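Local coordinates for protein pyridoxamine 5'-phosphate oxidase-related, FMN-binding (Mycobacterium smegmatis, PDB 3F7E) that probably acts as a coenzyme F420-dependent oxidoreductase on CH-CH groups of its substrates, and may be able to reduce aflatoxins, at residues V42-H47 with R116-V121; N60-M65 with R80-D85; M34-D39 with D100-P105; F94-N99 with T107-D112. All blocks are in the same frame, centred on the assembly; numbering follows the deposited sequence.

In the fold
Contacts 1 and 2 both pair antiparallel strands of one sheet. Contact 1 is buried near the middle of the chain. Contact 2 lies further out and partly faces the second subunit. They meet where strand 116-127 runs beside strand 76-88. Contacts 3 and 4 share helix 93-101 and are stitched together through Asn99. Contact 3, partly buried, ties the end of that helix to the edge segment 34-39 with an arginine grip and a ring stack. Contact 4 is a surface contact of van der Waals and CH-pi packing, without hydrogen bonds. Chemistry thus shifts from regular backbone ladders in the sheet to side-chain contacts around the helix.

Contact 1: V42-H47 with R116-V121; sequences VLRFTH and RVIIVV
The His47 ring has Ile119 CG1 over one face, 3.2 Å from ND1, and Phe45 CB at its edge. The two side chains cross at about a right angle. His47 shares a sheet face with Phe45, Ile119 and Val121; its CG, anti to the carbonyl carbon (chi1 -78°), lies 3.5 Å from Ile119 CG1. ND1 is buried here and has no polar partner in the model. The Phe45 ring presents its edge instead: CE1 meets Val121 CG2 at 3.8 Å. On the other face of the sheet, Ile118 CG2 sits at the edge of the Arg44 guanidinium, whose charge pairs with Asp39. The edge of the Arg116 guanidinium reaches Thr46, with NH1 donating to OG1 at 2.9 Å. Thr46 OG1 also donates to a water, which donates in turn to Val117 O.

Six backbone hydrogen bonds join the strands as antiparallel neighbours. Leu43, Phe45 and His47 form hydrogen-bonded pairs with Val121, Ile119 and Val117. Val121 N to Leu43 O, at 2.8 Å, is nearly straight (171°).

Phe94 and Tyr95 of helix 93-101 pack on the face of Arg44, Thr46 and Ile118. Strand 76-88 flanks 116-121, and the edge strand 37-38 flanks 42-47.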
loop_
_atom_site.group_PDB
_atom_site.type_symbol
_atom_site.label_atom_id
_atom_site.label_comp_id
_atom_site.label_asym_id
_atom_site.label_seq_id
_atom_site.Cartn_x
_atom_site.Cartn_y
_atom_site.Cartn_z
ATOM N N VAL A 42 11.700 -5.070 14.428
ATOM C CA VAL A 42 11.709 -3.990 13.438
ATOM C C VAL A 42 11.586 -4.558 12.033
ATOM O O VAL A 42 11.938 -5.712 11.758
ATOM C CB VAL A 42 12.977 -3.086 13.572
ATOM C CG1 VAL A 42 12.998 -2.365 14.917
ATOM C CG2 VAL A 42 14.256 -3.836 13.286
ATOM N N LEU A 43 11.061 -3.720 11.147
ATOM C CA LEU A 43 11.015 -3.977 9.695
ATOM C C LEU A 43 12.217 -3.306 9.048
ATOM O O LEU A 43 12.600 -2.196 9.440
ATOM C CB LEU A 43 9.744 -3.351 9.093
ATOM C CG LEU A 43 8.430 -4.025 9.523
ATOM C CD1 LEU A 43 7.228 -3.079 9.313
ATOM C CD2 LEU A 43 8.224 -5.367 8.801
ATOM N N ARG A 44 12.805 -3.961 8.049
ATOM C CA ARG A 44 13.899 -3.359 7.280
ATOM C C ARG A 44 13.575 -3.405 5.785
ATOM O O ARG A 44 13.028 -4.415 5.290
ATOM C CB ARG A 44 15.216 -4.090 7.561
ATOM C CG ARG A 44 15.759 -3.823 8.942
ATOM C CD ARG A 44 17.090 -4.592 9.173
ATOM N NE ARG A 44 17.771 -4.194 10.410
ATOM C CZ ARG A 44 17.512 -4.723 11.600
ATOM N NH1 ARG A 44 16.621 -5.701 11.726
ATOM N NH2 ARG A 44 18.144 -4.268 12.667
ATOM N N PHE A 45 13.940 -2.316 5.097
ATOM C CA PHE A 45 13.724 -2.144 3.656
ATOM C C PHE A 45 15.018 -1.712 2.984
ATOM O O PHE A 45 15.866 -1.101 3.622
ATOM C CB PHE A 45 12.673 -1.048 3.399
ATOM C CG PHE A 45 11.377 -1.268 4.132
ATOM C CD1 PHE A 45 11.196 -0.818 5.461
ATOM C CD2 PHE A 45 10.336 -1.945 3.512
ATOM C CE1 PHE A 45 9.998 -1.036 6.122
ATOM C CE2 PHE A 45 9.146 -2.162 4.164
ATOM C CZ PHE A 45 8.972 -1.718 5.475
ATOM N N THR A 46 15.133 -1.989 1.677
ATOM C CA THR A 46 16.237 -1.488 0.891
ATOM C C THR A 46 15.745 -0.275 0.098
ATOM O O THR A 46 14.685 -0.308 -0.519
ATOM C CB THR A 46 16.845 -2.566 -0.051
ATOM O OG1 THR A 46 17.900 -1.988 -0.822
ATOM C CG2 THR A 46 15.805 -3.179 -1.013
ATOM N N HIS A 47 16.520 0.812 0.160
ATOM C CA HIS A 47 16.211 2.071 -0.562
ATOM C C HIS A 47 17.537 2.597 -1.123
ATOM O O HIS A 47 18.627 2.179 -0.722
ATOM C CB HIS A 47 15.668 3.184 0.392
ATOM C CG HIS A 47 14.220 3.060 0.813
ATOM N ND1 HIS A 47 13.712 2.000 1.543
ATOM C CD2 HIS A 47 13.182 3.914 0.636
ATOM C CE1 HIS A 47 12.424 2.203 1.778
ATOM N NE2 HIS A 47 12.079 3.361 1.244
ATOM N N ARG A 116 22.881 2.647 -1.829
ATOM C CA ARG A 116 21.925 1.816 -1.103
ATOM C C ARG A 116 21.999 2.019 0.397
ATOM O O ARG A 116 23.109 2.170 0.944
ATOM C CB ARG A 116 22.134 0.326 -1.452
ATOM C CG ARG A 116 21.571 -0.078 -2.829
ATOM C CD ARG A 116 20.076 -0.327 -2.775
ATOM N NE ARG A 116 19.498 -0.313 -4.123
ATOM C CZ ARG A 116 18.205 -0.444 -4.360
ATOM N NH1 ARG A 116 17.354 -0.691 -3.368
ATOM N NH2 ARG A 116 17.763 -0.364 -5.606
ATOM N N VAL A 117 20.836 1.980 1.053
ATOM C CA VAL A 117 20.731 2.060 2.501
ATOM C C VAL A 117 19.734 1.012 2.980
ATOM O O VAL A 117 18.920 0.473 2.208
ATOM C CB VAL A 117 20.294 3.476 2.988
ATOM C CG1 VAL A 117 21.355 4.545 2.662
ATOM C CG2 VAL A 117 18.940 3.864 2.381
ATOM N N ILE A 118 19.795 0.764 4.288
ATOM C CA ILE A 118 18.824 -0.049 5.005
ATOM C C ILE A 118 17.964 0.900 5.819
ATOM O O ILE A 118 18.488 1.663 6.634
ATOM C CB ILE A 118 19.501 -1.035 5.979
ATOM C CG1 ILE A 118 20.677 -1.774 5.318
ATOM C CG2 ILE A 118 18.454 -1.959 6.582
ATOM C CD1 ILE A 118 21.430 -2.697 6.260
ATOM N N ILE A 119 16.659 0.874 5.572
ATOM C CA ILE A 119 15.708 1.708 6.334
ATOM C C ILE A 119 15.099 0.849 7.435
ATOM O O ILE A 119 14.548 -0.214 7.130
ATOM C CB ILE A 119 14.572 2.252 5.418
ATOM C CG1 ILE A 119 15.128 3.001 4.203
ATOM C CG2 ILE A 119 13.578 3.086 6.214
ATOM C CD1 ILE A 119 15.819 4.260 4.516
ATOM N N VAL A 120 15.217 1.290 8.691
ATOM C CA VAL A 120 14.795 0.492 9.847
ATOM C C VAL A 120 13.574 1.149 10.486
ATOM O O VAL A 120 13.653 2.318 10.894
ATOM C CB VAL A 120 15.940 0.400 10.895
ATOM C CG1 VAL A 120 15.523 -0.516 12.005
ATOM C CG2 VAL A 120 17.219 -0.077 10.213
ATOM N N VAL A 121 12.458 0.419 10.542
ATOM C CA VAL A 121 11.182 0.951 11.011
ATOM C C VAL A 121 10.718 0.185 12.253
ATOM O O VAL A 121 10.632 -1.048 12.246
ATOM C CB VAL A 121 10.096 0.807 9.912
ATOM C CG1 VAL A 121 8.693 1.105 10.448
ATOM C CG2 VAL A 121 10.441 1.691 8.718
HETATM O O HOH W 1 19.954 -1.802 0.867
#

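Contact 2: N60-M65 with R80-D85; sequences NPAVAM and RGLVED
This contact is part of the beta hairpin made by strands 62-68 and 76-88. Three backbone hydrogen bonds hold it. Val63 and Gly81 form a hydrogen-bonded antiparallel pair: Val63 N donates to Gly81 O at 3.0 Å, almost straight (176°), and Gly81 N returns a bond to Val63 O at 3.0 Å. One step before the strand, Pro61 O accepts from Val83 N at 2.8 Å. Pro61 enters through an Asx turn, in which Asn60 OD1 accepts from Ala62 N.

The side chains divide between two faces. On the face of Val63, its CG1 meets Val83 CG2 at 4.0 Å, and the two side chains cross at about a right angle. Val83 CG2 lies anti to its own carbonyl carbon, on the side of Pro61 O, which it approaches to 3.6 Å. Gly81 has no side chain here, and Val63 CG2 rests instead against its carbonyl, 3.8 Å from O. Val121 of strand 116-127 packs over both valines.

On the opposite face the contacts are lighter. Leu82 CD2 lies over Ala62, 4.0 Å from CB. Ala64 CB touches the aliphatic part of Arg80 at CG. Ala62, Ala64 and Arg80 also pack on Thr28, Val31 and Pro29 of the second subunit.

Beyond the paired region, Glu84 and Asp85 both face Val120, a classic beta bulge. Antiparallel hairpins of this kind build the split beta-barrel of the pyridoxamine 5'-phosphate oxidase-like, FMN-binding family, whose members commonly form dimers.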
loop_
_atom_site.group_PDB
_atom_site.type_symbol
_atom_site.label_atom_id
_atom_site.label_comp_id
_atom_site.label_asym_id
_atom_site.label_seq_id
_atom_site.Cartn_x
_atom_site.Cartn_y
_atom_site.Cartn_z
ATOM N N ASN A 60 9.897 13.335 7.111
ATOM C CA ASN A 60 8.794 12.872 7.933
ATOM C C ASN A 60 9.034 11.380 8.142
ATOM O O ASN A 60 8.843 10.601 7.231
ATOM C CB ASN A 60 7.460 13.113 7.230
ATOM C CG ASN A 60 6.284 12.699 8.067
ATOM O OD1 ASN A 60 6.402 11.896 9.005
ATOM N ND2 ASN A 60 5.112 13.248 7.730
ATOM N N PRO A 61 9.469 10.970 9.336
ATOM C CA PRO A 61 9.833 9.559 9.560
ATOM C C PRO A 61 8.642 8.604 9.716
ATOM O O PRO A 61 8.855 7.398 9.883
ATOM C CB PRO A 61 10.671 9.618 10.844
ATOM C CG PRO A 61 10.091 10.758 11.573
ATOM C CD PRO A 61 9.743 11.788 10.531
ATOM N N ALA A 62 7.415 9.109 9.680
ATOM C CA ALA A 62 6.256 8.250 9.897
ATOM C C ALA A 62 5.886 7.506 8.621
ATOM O O ALA A 62 5.732 8.114 7.554
ATOM C CB ALA A 62 5.079 9.043 10.416
ATOM N N VAL A 63 5.698 6.200 8.739
ATOM C CA VAL A 63 5.387 5.346 7.611
ATOM C C VAL A 63 4.244 4.385 7.972
ATOM O O VAL A 63 3.865 4.240 9.146
ATOM C CB VAL A 63 6.621 4.533 7.139
ATOM C CG1 VAL A 63 7.746 5.467 6.777
ATOM C CG2 VAL A 63 7.064 3.469 8.172
ATOM N N ALA A 64 3.714 3.700 6.962
ATOM C CA ALA A 64 2.712 2.659 7.191
ATOM C C ALA A 64 2.916 1.578 6.138
ATOM O O ALA A 64 3.250 1.888 5.012
ATOM C CB ALA A 64 1.292 3.234 7.115
HETATM N N MSE A 65 2.692 0.313 6.495
HETATM C CA MSE A 65 2.862 -0.798 5.536
HETATM C C MSE A 65 1.645 -1.701 5.603
HETATM O O MSE A 65 1.159 -2.070 6.682
HETATM C CB MSE A 65 4.110 -1.637 5.862
HETATM C CG MSE A 65 4.438 -2.650 4.784
HETATM SE SE MSE A 65 5.933 -3.807 5.211
HETATM C CE MSE A 65 4.996 -5.053 6.365
ATOM N N ARG A 80 1.689 0.581 11.272
ATOM C CA ARG A 80 2.187 1.975 11.260
ATOM C C ARG A 80 3.471 2.011 12.084
ATOM O O ARG A 80 3.642 1.195 13.000
ATOM C CB ARG A 80 1.130 2.931 11.798
ATOM C CG ARG A 80 -0.067 3.071 10.854
ATOM C CD ARG A 80 -1.344 3.409 11.604
ATOM N NE ARG A 80 -1.173 4.631 12.369
ATOM C CZ ARG A 80 -1.785 4.878 13.530
ATOM N NH1 ARG A 80 -1.528 6.020 14.163
ATOM N NH2 ARG A 80 -2.638 3.985 14.079
ATOM N N GLY A 81 4.389 2.911 11.762
ATOM C CA GLY A 81 5.633 2.938 12.532
ATOM C C GLY A 81 6.453 4.159 12.191
ATOM O O GLY A 81 6.014 5.049 11.443
ATOM N N LEU A 82 7.644 4.203 12.778
ATOM C CA LEU A 82 8.574 5.303 12.581
ATOM C C LEU A 82 9.916 4.787 12.103
ATOM O O LEU A 82 10.439 3.775 12.633
ATOM C CB LEU A 82 8.780 6.053 13.906
ATOM C CG LEU A 82 7.571 6.821 14.460
ATOM C CD1 LEU A 82 7.805 7.265 15.886
ATOM C CD2 LEU A 82 7.212 8.022 13.598
ATOM N N VAL A 83 10.510 5.478 11.123
ATOM C CA VAL A 83 11.889 5.183 10.747
ATOM C C VAL A 83 12.779 5.611 11.904
ATOM O O VAL A 83 12.781 6.787 12.322
ATOM C CB VAL A 83 12.287 5.941 9.463
ATOM C CG1 VAL A 83 13.780 5.765 9.174
ATOM C CG2 VAL A 83 11.420 5.468 8.297
ATOM N N GLU A 84 13.534 4.650 12.439
ATOM C CA GLU A 84 14.437 4.966 13.548
ATOM C C GLU A 84 15.918 4.866 13.198
ATOM O O GLU A 84 16.764 5.296 13.971
ATOM C CB GLU A 84 14.120 4.109 14.765
ATOM C CG GLU A 84 14.357 2.658 14.568
ATOM C CD GLU A 84 14.225 1.840 15.883
ATOM O OE1 GLU A 84 14.731 0.702 15.929
ATOM O OE2 GLU A 84 13.642 2.337 16.873
ATOM N N ASP A 85 16.236 4.269 12.050
ATOM C CA ASP A 85 17.640 4.258 11.611
ATOM C C ASP A 85 17.700 4.159 10.094
ATOM O O ASP A 85 16.781 3.608 9.476
ATOM C CB ASP A 85 18.419 3.103 12.275
ATOM C CG ASP A 85 19.910 3.380 12.403
ATOM O OD1 ASP A 85 20.372 4.453 11.941
ATOM O OD2 ASP A 85 20.614 2.507 12.967
#

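Contact 3: M34-D39 with D100-P105; sequences MWFAWD and DRYDGP
The backbones of Trp35 and Tyr102 stay well apart, 7.6 Å between their CA atoms, and side chains from the end of helix 93-101 bridge the gap to the backbone of Phe36. Arg101 grips Phe36 O side-on with two nitrogens, NE at 2.8 Å and NH2 at 2.9 Å. The oxygen lies in the guanidinium plane. The Arg101 chain bends at chi3 (112°), which sets NE toward Phe36 O. NH2 also lies over one face of the Phe36 ring, offset toward the rim and 3.6 Å from CE2. Any cation-pi attraction there is weak at most. NH2 has a second acceptor in Arg14 O.

Tyr102 OH takes the other polar group of Phe36. It accepts from Phe36 N at 3.0 Å, nearly straight (168°), and is also hydrogen-bonded to Leu16 O. The hydroxyl lies over the same Phe36 ring, 3.5 Å from CD1. Phe36 O sits at the edge of the Tyr102 ring.

Trp35 and Tyr102 stack face to face. The five-membered ring of Trp35 lies over the Tyr102 ring, with planes 17° apart. Trp35 has two deposited conformers, so the fine spacing of the stack is doubtful, as is the approach of Trp35 CH2 to Gly104 CA.

The helix ends in a Schellman motif: Asp103 has positive phi, Asp103 N bonds back to Asp100 O at 3.0 Å, and Gly104 N probably to Asn99 O. The arrangement is a helix C-terminus closed by this motif and held to the chain leading into an edge strand by an arginine and a tyrosine.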
loop_
_atom_site.group_PDB
_atom_site.type_symbol
_atom_site.label_atom_id
_atom_site.label_comp_id
_atom_site.label_asym_id
_atom_site.label_seq_id
_atom_site.Cartn_x
_atom_site.Cartn_y
_atom_site.Cartn_z
HETATM N N MSE A 34 7.078 -3.288 -1.857
HETATM C CA MSE A 34 8.471 -3.469 -1.370
HETATM C C MSE A 34 8.700 -4.891 -0.833
HETATM O O MSE A 34 7.815 -5.440 -0.196
HETATM C CB MSE A 34 8.772 -2.504 -0.186
HETATM C CG MSE A 34 8.577 -1.048 -0.477
HETATM SE SE MSE A 34 9.921 -0.388 -1.717
HETATM C CE MSE A 34 9.545 1.490 -1.562
ATOM N N TRP A 35 9.886 -5.457 -1.019
ATOM C CA TRP A 35 10.333 -6.538 -0.143
ATOM C C TRP A 35 10.620 -5.950 1.241
ATOM O O TRP A 35 11.037 -4.781 1.353
ATOM C CB TRP A 35 11.573 -7.192 -0.748
ATOM C CG TRP A 35 11.285 -8.033 -2.022
ATOM C CD1 TRP A 35 10.078 -8.546 -2.423
ATOM C CD2 TRP A 35 12.245 -8.497 -2.977
ATOM N NE1 TRP A 35 10.223 -9.262 -3.598
ATOM C CE2 TRP A 35 11.550 -9.254 -3.943
ATOM C CE3 TRP A 35 13.625 -8.323 -3.120
ATOM C CZ2 TRP A 35 12.194 -9.840 -5.034
ATOM C CZ3 TRP A 35 14.264 -8.906 -4.215
ATOM C CH2 TRP A 35 13.547 -9.667 -5.144
ATOM N N PHE A 36 10.408 -6.757 2.283
ATOM C CA PHE A 36 10.754 -6.327 3.626
ATOM C C PHE A 36 11.357 -7.501 4.377
ATOM O O PHE A 36 11.126 -8.678 4.028
ATOM C CB PHE A 36 9.553 -5.728 4.396
ATOM C CG PHE A 36 8.464 -6.718 4.682
ATOM C CD1 PHE A 36 7.447 -6.915 3.771
ATOM C CD2 PHE A 36 8.474 -7.500 5.832
ATOM C CE1 PHE A 36 6.448 -7.848 4.006
ATOM C CE2 PHE A 36 7.494 -8.437 6.074
ATOM C CZ PHE A 36 6.472 -8.605 5.162
ATOM N N ALA A 37 12.062 -7.191 5.460
ATOM C CA ALA A 37 12.521 -8.204 6.413
ATOM C C ALA A 37 11.996 -7.838 7.794
ATOM O O ALA A 37 11.986 -6.676 8.147
ATOM C CB ALA A 37 14.049 -8.276 6.442
ATOM N N TRP A 38 11.553 -8.820 8.567
ATOM C CA TRP A 38 11.061 -8.640 9.930
ATOM C C TRP A 38 11.878 -9.522 10.852
ATOM O O TRP A 38 12.039 -10.710 10.577
ATOM C CB TRP A 38 9.590 -9.064 9.971
ATOM C CG TRP A 38 8.959 -9.182 11.342
ATOM C CD1 TRP A 38 8.535 -10.350 11.969
ATOM C CD2 TRP A 38 8.620 -8.117 12.233
ATOM N NE1 TRP A 38 7.960 -10.054 13.174
ATOM C CE2 TRP A 38 8.010 -8.700 13.374
ATOM C CE3 TRP A 38 8.793 -6.726 12.194
ATOM C CZ2 TRP A 38 7.546 -7.941 14.442
ATOM C CZ3 TRP A 38 8.338 -5.971 13.259
ATOM C CH2 TRP A 38 7.725 -6.585 14.380
ATOM N N ASP A 39 12.413 -8.949 11.925
ATOM C CA ASP A 39 13.238 -9.719 12.858
ATOM C C ASP A 39 12.538 -9.981 14.198
ATOM O O ASP A 39 13.188 -10.435 15.140
ATOM C CB ASP A 39 14.604 -9.029 13.067
ATOM C CG ASP A 39 14.510 -7.739 13.837
ATOM O OD1 ASP A 39 15.592 -7.151 14.063
ATOM O OD2 ASP A 39 13.379 -7.336 14.213
ATOM N N ASP A 100 17.252 -12.954 -1.384
ATOM C CA ASP A 100 17.310 -14.348 -0.948
ATOM C C ASP A 100 16.047 -14.748 -0.174
ATOM O O ASP A 100 15.518 -15.857 -0.380
ATOM C CB ASP A 100 18.547 -14.569 -0.099
ATOM C CG ASP A 100 18.852 -16.039 0.120
ATOM O OD1 ASP A 100 18.866 -16.822 -0.857
ATOM O OD2 ASP A 100 19.087 -16.395 1.281
ATOM N N ARG A 101 15.577 -13.879 0.724
ATOM C CA ARG A 101 14.353 -14.121 1.499
ATOM C C ARG A 101 13.144 -14.399 0.584
ATOM O O ARG A 101 12.232 -15.155 0.931
ATOM C CB ARG A 101 14.055 -12.919 2.421
ATOM C CG ARG A 101 12.926 -13.185 3.398
ATOM C CD ARG A 101 12.815 -12.158 4.492
ATOM N NE ARG A 101 11.603 -11.377 4.348
ATOM C CZ ARG A 101 10.356 -11.840 4.451
ATOM N NH1 ARG A 101 10.107 -13.128 4.680
ATOM N NH2 ARG A 101 9.350 -11.006 4.297
ATOM N N TYR A 102 13.152 -13.763 -0.586
ATOM C CA TYR A 102 12.053 -13.859 -1.537
ATOM C C TYR A 102 12.329 -14.865 -2.656
ATOM O O TYR A 102 11.511 -14.989 -3.590
ATOM C CB TYR A 102 11.766 -12.469 -2.128
ATOM C CG TYR A 102 11.001 -11.601 -1.145
ATOM C CD1 TYR A 102 11.658 -10.965 -0.077
ATOM C CD2 TYR A 102 9.626 -11.457 -1.251
ATOM C CE1 TYR A 102 10.944 -10.214 0.859
ATOM C CE2 TYR A 102 8.896 -10.687 -0.336
ATOM C CZ TYR A 102 9.570 -10.073 0.722
ATOM O OH TYR A 102 8.885 -9.311 1.656
ATOM N N ASP A 103 13.488 -15.538 -2.590
ATOM C CA ASP A 103 13.965 -16.400 -3.683
ATOM C C ASP A 103 13.850 -15.705 -5.048
ATOM O O ASP A 103 13.403 -16.288 -6.053
ATOM C CB ASP A 103 13.264 -17.760 -3.639
ATOM C CG ASP A 103 13.720 -18.596 -2.468
ATOM O OD1 ASP A 103 14.893 -19.029 -2.457
ATOM O OD2 ASP A 103 12.902 -18.824 -1.559
ATOM N N GLY A 104 14.284 -14.447 -5.060
ATOM C CA GLY A 104 14.159 -13.584 -6.219
ATOM C C GLY A 104 15.283 -13.750 -7.219
ATOM O O GLY A 104 16.291 -14.419 -6.941
ATOM N N PRO A 105 15.116 -13.120 -8.388
ATOM C CA PRO A 105 16.122 -13.189 -9.443
ATOM C C PRO A 105 17.294 -12.213 -9.287
ATOM O O PRO A 105 18.280 -12.318 -10.032
ATOM C CB PRO A 105 15.318 -12.887 -10.724
ATOM C CG PRO A 105 14.085 -12.202 -10.283
ATOM C CD PRO A 105 13.920 -12.363 -8.805
#

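Contact 4: F94-N99 with T107-D112; sequences FYLKLN and TEPPAD
The CH-pi contact comes from Tyr95 and Pro110. Pro110 CG sits over the centre of the Tyr95 ring, 3.9 Å from the centroid and only 6° off the ring normal. Pro110 CD covers the same face, 3.8 Å from Tyr95 CD1. Tyr95 CG is anti to the backbone N (chi1 175°), which carries the ring out toward the loop. Arg116 of strand 116-127 also touches both Tyr95 and Pro110.

Other van der Waals contacts centre on Leu96. Its CD2 lies against the loop backbone, meeting Thr107 C at 3.5 Å and Glu108 O at 3.4 Å. Its apolar side-chain partner is Pro109, whose CD lies 4.3 Å from Leu96 CD1.

Polar side chains contribute packing here, and no hydrogen bond crosses between the two segments. Asn99 ND2 rests against the methyl CG2 of Thr107 at 3.4 Å. Its amide is engaged nearby: OD1 accepts from Leu106 N and ND2 donates to Gly104 O. Asn99 therefore fastens the turn leading from the helix into this loop. Within the loop, Thr107 OG1 donates to Glu108 OE2 at 2.7 Å, meeting the carboxylate from above its plane. Further along, Asp112 forms a salt bridge with Arg116.

The whole is an extended, proline-containing loop folded back along the helix it follows, on the way to strand 116-127. A proline-aromatic CH-pi contact holds this loop to the helix at the protein surface.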
loop_
_atom_site.group_PDB
_atom_site.type_symbol
_atom_site.label_atom_id
_atom_site.label_comp_id
_atom_site.label_asym_id
_atom_site.label_seq_id
_atom_site.Cartn_x
_atom_site.Cartn_y
_atom_site.Cartn_z
ATOM N N PHE A 94 22.693 -6.129 2.070
ATOM C CA PHE A 94 21.364 -6.226 2.633
ATOM C C PHE A 94 20.335 -6.443 1.512
ATOM O O PHE A 94 19.422 -7.271 1.633
ATOM C CB PHE A 94 20.985 -5.019 3.513
ATOM C CG PHE A 94 19.566 -5.093 3.973
ATOM C CD1 PHE A 94 19.188 -5.956 4.989
ATOM C CD2 PHE A 94 18.586 -4.380 3.305
ATOM C CE1 PHE A 94 17.832 -6.059 5.374
ATOM C CE2 PHE A 94 17.269 -4.471 3.677
ATOM C CZ PHE A 94 16.872 -5.327 4.702
ATOM N N TYR A 95 20.464 -5.669 0.432
ATOM C CA TYR A 95 19.630 -5.884 -0.752
ATOM C C TYR A 95 19.636 -7.376 -1.154
ATOM O O TYR A 95 18.584 -7.961 -1.471
ATOM C CB TYR A 95 20.158 -4.978 -1.874
ATOM C CG TYR A 95 19.523 -5.121 -3.246
ATOM C CD1 TYR A 95 19.829 -6.195 -4.075
ATOM C CD2 TYR A 95 18.653 -4.144 -3.729
ATOM C CE1 TYR A 95 19.256 -6.297 -5.357
ATOM C CE2 TYR A 95 18.076 -4.238 -4.982
ATOM C CZ TYR A 95 18.377 -5.317 -5.790
ATOM O OH TYR A 95 17.799 -5.396 -7.042
ATOM N N LEU A 96 20.815 -8.002 -1.165
ATOM C CA LEU A 96 20.898 -9.408 -1.565
ATOM C C LEU A 96 20.271 -10.358 -0.547
ATOM O O LEU A 96 19.691 -11.371 -0.936
ATOM C CB LEU A 96 22.346 -9.799 -1.841
ATOM C CG LEU A 96 22.970 -9.193 -3.096
ATOM C CD1 LEU A 96 24.383 -9.731 -3.277
ATOM C CD2 LEU A 96 22.120 -9.530 -4.340
ATOM N N LYS A 97 20.370 -10.048 0.746
ATOM C CA LYS A 97 19.623 -10.831 1.736
ATOM C C LYS A 97 18.103 -10.789 1.529
ATOM O O LYS A 97 17.422 -11.812 1.698
ATOM C CB LYS A 97 19.959 -10.357 3.138
ATOM C CG LYS A 97 21.352 -10.715 3.606
ATOM C CD LYS A 97 21.540 -10.280 5.065
ATOM C CE LYS A 97 22.929 -10.605 5.570
ATOM N NZ LYS A 97 23.068 -12.060 5.764
ATOM N N LEU A 98 17.567 -9.615 1.171
ATOM C CA LEU A 98 16.117 -9.498 0.881
ATOM C C LEU A 98 15.773 -10.325 -0.347
ATOM O O LEU A 98 14.818 -11.096 -0.338
ATOM C CB LEU A 98 15.638 -8.036 0.697
ATOM C CG LEU A 98 15.464 -7.211 1.957
ATOM C CD1 LEU A 98 14.981 -5.856 1.503
ATOM C CD2 LEU A 98 14.408 -7.889 2.752
ATOM N N ASN A 99 16.583 -10.230 -1.399
ATOM C CA ASN A 99 16.338 -11.052 -2.579
ATOM C C ASN A 99 16.307 -12.535 -2.226
ATOM O O ASN A 99 15.423 -13.285 -2.687
ATOM C CB ASN A 99 17.384 -10.816 -3.651
ATOM C CG ASN A 99 17.116 -11.654 -4.863
ATOM O OD1 ASN A 99 16.169 -11.387 -5.598
ATOM N ND2 ASN A 99 17.892 -12.722 -5.035
ATOM N N THR A 107 20.128 -11.587 -7.784
ATOM C CA THR A 107 21.150 -12.289 -6.993
ATOM C C THR A 107 22.544 -11.660 -7.054
ATOM O O THR A 107 23.467 -12.130 -6.368
ATOM C CB THR A 107 21.227 -13.810 -7.378
ATOM O OG1 THR A 107 21.253 -13.929 -8.805
ATOM C CG2 THR A 107 20.034 -14.588 -6.849
ATOM N N GLU A 108 22.693 -10.605 -7.853
ATOM C CA GLU A 108 23.971 -9.877 -7.942
ATOM C C GLU A 108 23.769 -8.478 -7.357
ATOM O O GLU A 108 22.647 -7.985 -7.371
ATOM C CB GLU A 108 24.479 -9.801 -9.390
ATOM C CG GLU A 108 24.851 -11.164 -10.014
ATOM C CD GLU A 108 23.660 -12.058 -10.271
ATOM O OE1 GLU A 108 22.729 -11.624 -10.968
ATOM O OE2 GLU A 108 23.661 -13.193 -9.755
ATOM N N PRO A 109 24.842 -7.834 -6.846
ATOM C CA PRO A 109 24.643 -6.508 -6.261
ATOM C C PRO A 109 24.129 -5.549 -7.331
ATOM O O PRO A 109 24.497 -5.706 -8.493
ATOM C CB PRO A 109 26.050 -6.105 -5.785
ATOM C CG PRO A 109 26.990 -6.934 -6.569
ATOM C CD PRO A 109 26.258 -8.242 -6.824
ATOM N N PRO A 110 23.267 -4.585 -6.952
ATOM C CA PRO A 110 22.696 -3.627 -7.917
ATOM C C PRO A 110 23.706 -2.588 -8.402
ATOM O O PRO A 110 24.631 -2.253 -7.695
ATOM C CB PRO A 110 21.558 -2.976 -7.127
ATOM C CG PRO A 110 22.032 -3.050 -5.671
ATOM C CD PRO A 110 22.797 -4.349 -5.565
ATOM N N ALA A 111 23.542 -2.095 -9.638
ATOM C CA ALA A 111 24.406 -1.033 -10.164
ATOM C C ALA A 111 24.437 0.205 -9.259
ATOM O O ALA A 111 25.447 0.923 -9.208
ATOM C CB ALA A 111 23.994 -0.644 -11.597
ATOM N N ASP A 112 23.352 0.435 -8.510
ATOM C CA ASP A 112 23.232 1.624 -7.654
ATOM C C ASP A 112 23.730 1.374 -6.228
ATOM O O ASP A 112 23.449 2.166 -5.315
ATOM C CB ASP A 112 21.776 2.132 -7.616
ATOM C CG ASP A 112 20.800 1.111 -7.010
ATOM O OD1 ASP A 112 21.240 0.159 -6.339
ATOM O OD2 ASP A 112 19.576 1.225 -7.219
#